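Local coordinates for protein hyperpolarization-activated (Ih) channel (Strongylocentrotus purpuratus, PDB 2PTM) that probably forms part of a voltage-gated, potassium-conducting channel, this piece being its C-terminal region, which binds cyclic AMP, at residues E95-Q100 and R114-Q119. Sequence-based numbering, arbitrary orientation.
Sequences EFEVFQ and RMFFIQ
Glu-97 and Arg-114 meet tip to tip in a side-on salt bridge that reaches across the intervening strand 163-169. Arg-114 NE donates to Glu-97 OE2 at 2.8 Å, and Arg-114 NH2 to Glu-97 OE1 at 2.9 Å, the latter bond nearly straight at 166°. Each carboxylate oxygen uses its syn lone pair, and the two planes lie only 24° apart, so the paired bonds hold both groups flat against turning. Glu-97 is extended beyond CG and Arg-114 from CG to NE, which carries NE out to the carboxylate. Phe-116 turns its edge to the guanidinium: its CZ sits 3.3 Å above the Arg-114 plane, toward the rim, while NH2 lies near the plane of the ring. The same ring presents its edge to Glu-97, with CE1 3.7 Å from OE1. Phe-99 CZ comes 4.0 Å from Arg-114 NH2, which sits in the plane of that ring. Glu-97 OE2 is also hydrogen-bonded to Ser-167 OG, and Glu-58 of the second subunit forms a salt bridge with Arg-114 NH2. A methionine in place of Arg-114 would probably leave both acids without their cationic partner and the Glu-97 carboxylate freer to turn. Strand 163-169 runs between strands 95-99 and 114-118, which explains the 9.0 Å closest approach of their axes. The arrangement belongs to the beta roll of a cyclic nucleotide-binding domain, where Phe-116 lies beside the cyclic AMP-binding Arg-153.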
# COMPACT_ATOMS: atom_id res chain seq x y z
N GLU A 95 4.11 15.88 7.94
CA GLU A 95 3.09 15.11 8.66
C GLU A 95 2.87 15.69 10.05
O GLU A 95 3.81 15.88 10.80
CB GLU A 95 3.51 13.64 8.78
CG GLU A 95 3.44 12.87 7.48
CD GLU A 95 2.00 12.62 7.03
OE1 GLU A 95 1.12 12.55 7.90
OE2 GLU A 95 1.77 12.50 5.81
N PHE A 96 1.62 15.97 10.39
CA PHE A 96 1.31 16.53 11.71
C PHE A 96 1.48 15.48 12.80
O PHE A 96 1.02 14.35 12.66
CB PHE A 96 -0.13 17.05 11.71
CG PHE A 96 -0.54 17.72 12.98
CD1 PHE A 96 0.10 18.87 13.40
CD2 PHE A 96 -1.57 17.21 13.75
CE1 PHE A 96 -0.28 19.51 14.57
CE2 PHE A 96 -1.96 17.85 14.92
CZ PHE A 96 -1.31 19.00 15.33
N GLU A 97 2.16 15.85 13.88
CA GLU A 97 2.35 14.93 15.00
C GLU A 97 2.15 15.72 16.28
O GLU A 97 2.47 16.91 16.32
CB GLU A 97 3.76 14.31 14.99
CG GLU A 97 4.02 13.36 13.81
CD GLU A 97 5.33 12.60 13.94
OE1 GLU A 97 5.69 12.20 15.06
OE2 GLU A 97 5.99 12.38 12.90
N VAL A 98 1.62 15.07 17.30
CA VAL A 98 1.48 15.71 18.61
C VAL A 98 2.17 14.82 19.62
O VAL A 98 2.02 13.59 19.56
CB VAL A 98 -0.01 15.88 19.01
CG1 VAL A 98 -0.13 16.17 20.50
CG2 VAL A 98 -0.67 16.99 18.19
N PHE A 99 2.93 15.44 20.53
CA PHE A 99 3.55 14.74 21.65
C PHE A 99 3.18 15.43 22.97
O PHE A 99 2.75 16.59 22.99
CB PHE A 99 5.09 14.68 21.49
CG PHE A 99 5.57 13.72 20.42
CD1 PHE A 99 5.94 12.42 20.74
CD2 PHE A 99 5.66 14.14 19.10
CE1 PHE A 99 6.38 11.54 19.77
CE2 PHE A 99 6.10 13.26 18.10
CZ PHE A 99 6.47 11.95 18.44
N GLN A 100 3.37 14.70 24.07
CA GLN A 100 2.95 15.13 25.40
C GLN A 100 4.14 15.40 26.30
O GLN A 100 5.24 14.94 26.03
CB GLN A 100 2.05 14.05 26.02
CG GLN A 100 0.66 14.01 25.39
CD GLN A 100 -0.12 12.77 25.74
OE1 GLN A 100 0.24 11.67 25.34
NE2 GLN A 100 -1.23 12.94 26.48
N ARG A 114 13.07 10.40 10.40
CA ARG A 114 12.44 11.66 10.04
C ARG A 114 13.00 12.81 10.89
O ARG A 114 13.65 12.57 11.91
CB ARG A 114 10.91 11.57 10.21
CG ARG A 114 10.42 11.38 11.66
CD ARG A 114 9.01 10.78 11.67
NE ARG A 114 8.33 10.89 12.97
CZ ARG A 114 8.53 10.05 13.98
NH1 ARG A 114 9.40 9.05 13.86
NH2 ARG A 114 7.86 10.21 15.12
N MET A 115 12.76 14.05 10.45
CA MET A 115 13.10 15.23 11.25
C MET A 115 11.81 15.96 11.59
O MET A 115 10.74 15.61 11.07
CB MET A 115 14.04 16.16 10.50
CG MET A 115 13.40 16.84 9.30
SD MET A 115 14.41 18.20 8.73
CE MET A 115 14.32 19.29 10.15
N PHE A 116 11.91 16.98 12.44
CA PHE A 116 10.73 17.64 13.01
C PHE A 116 10.83 19.15 12.99
O PHE A 116 11.89 19.71 13.32
CB PHE A 116 10.54 17.21 14.47
CG PHE A 116 10.42 15.73 14.66
CD1 PHE A 116 9.17 15.12 14.73
CD2 PHE A 116 11.56 14.94 14.78
CE1 PHE A 116 9.06 13.75 14.91
CE2 PHE A 116 11.46 13.57 14.95
CZ PHE A 116 10.21 12.97 15.02
N PHE A 117 9.74 19.81 12.63
CA PHE A 117 9.61 21.26 12.76
C PHE A 117 8.65 21.53 13.90
O PHE A 117 7.60 20.90 13.97
CB PHE A 117 9.05 21.87 11.47
CG PHE A 117 9.99 21.77 10.31
CD1 PHE A 117 10.88 22.79 10.03
CD2 PHE A 117 9.99 20.64 9.50
CE1 PHE A 117 11.75 22.70 8.96
CE2 PHE A 117 10.87 20.53 8.43
CZ PHE A 117 11.75 21.56 8.16
N ILE A 118 9.00 22.47 14.78
CA ILE A 118 8.15 22.78 15.92
C ILE A 118 7.14 23.86 15.57
O ILE A 118 7.52 25.01 15.30
CB ILE A 118 8.98 23.24 17.15
CG1 ILE A 118 10.01 22.18 17.54
CG2 ILE A 118 8.07 23.57 18.33
CD1 ILE A 118 10.94 22.62 18.69
N GLN A 119 5.86 23.51 15.56
CA GLN A 119 4.84 24.53 15.39
C GLN A 119 4.68 25.22 16.73
O GLN A 119 4.86 26.43 16.85
CB GLN A 119 3.51 23.94 14.97
CG GLN A 119 2.41 25.00 14.86
CD GLN A 119 1.11 24.42 14.38
OE1 GLN A 119 0.47 23.63 15.07
NE2 GLN A 119 0.73 24.78 13.17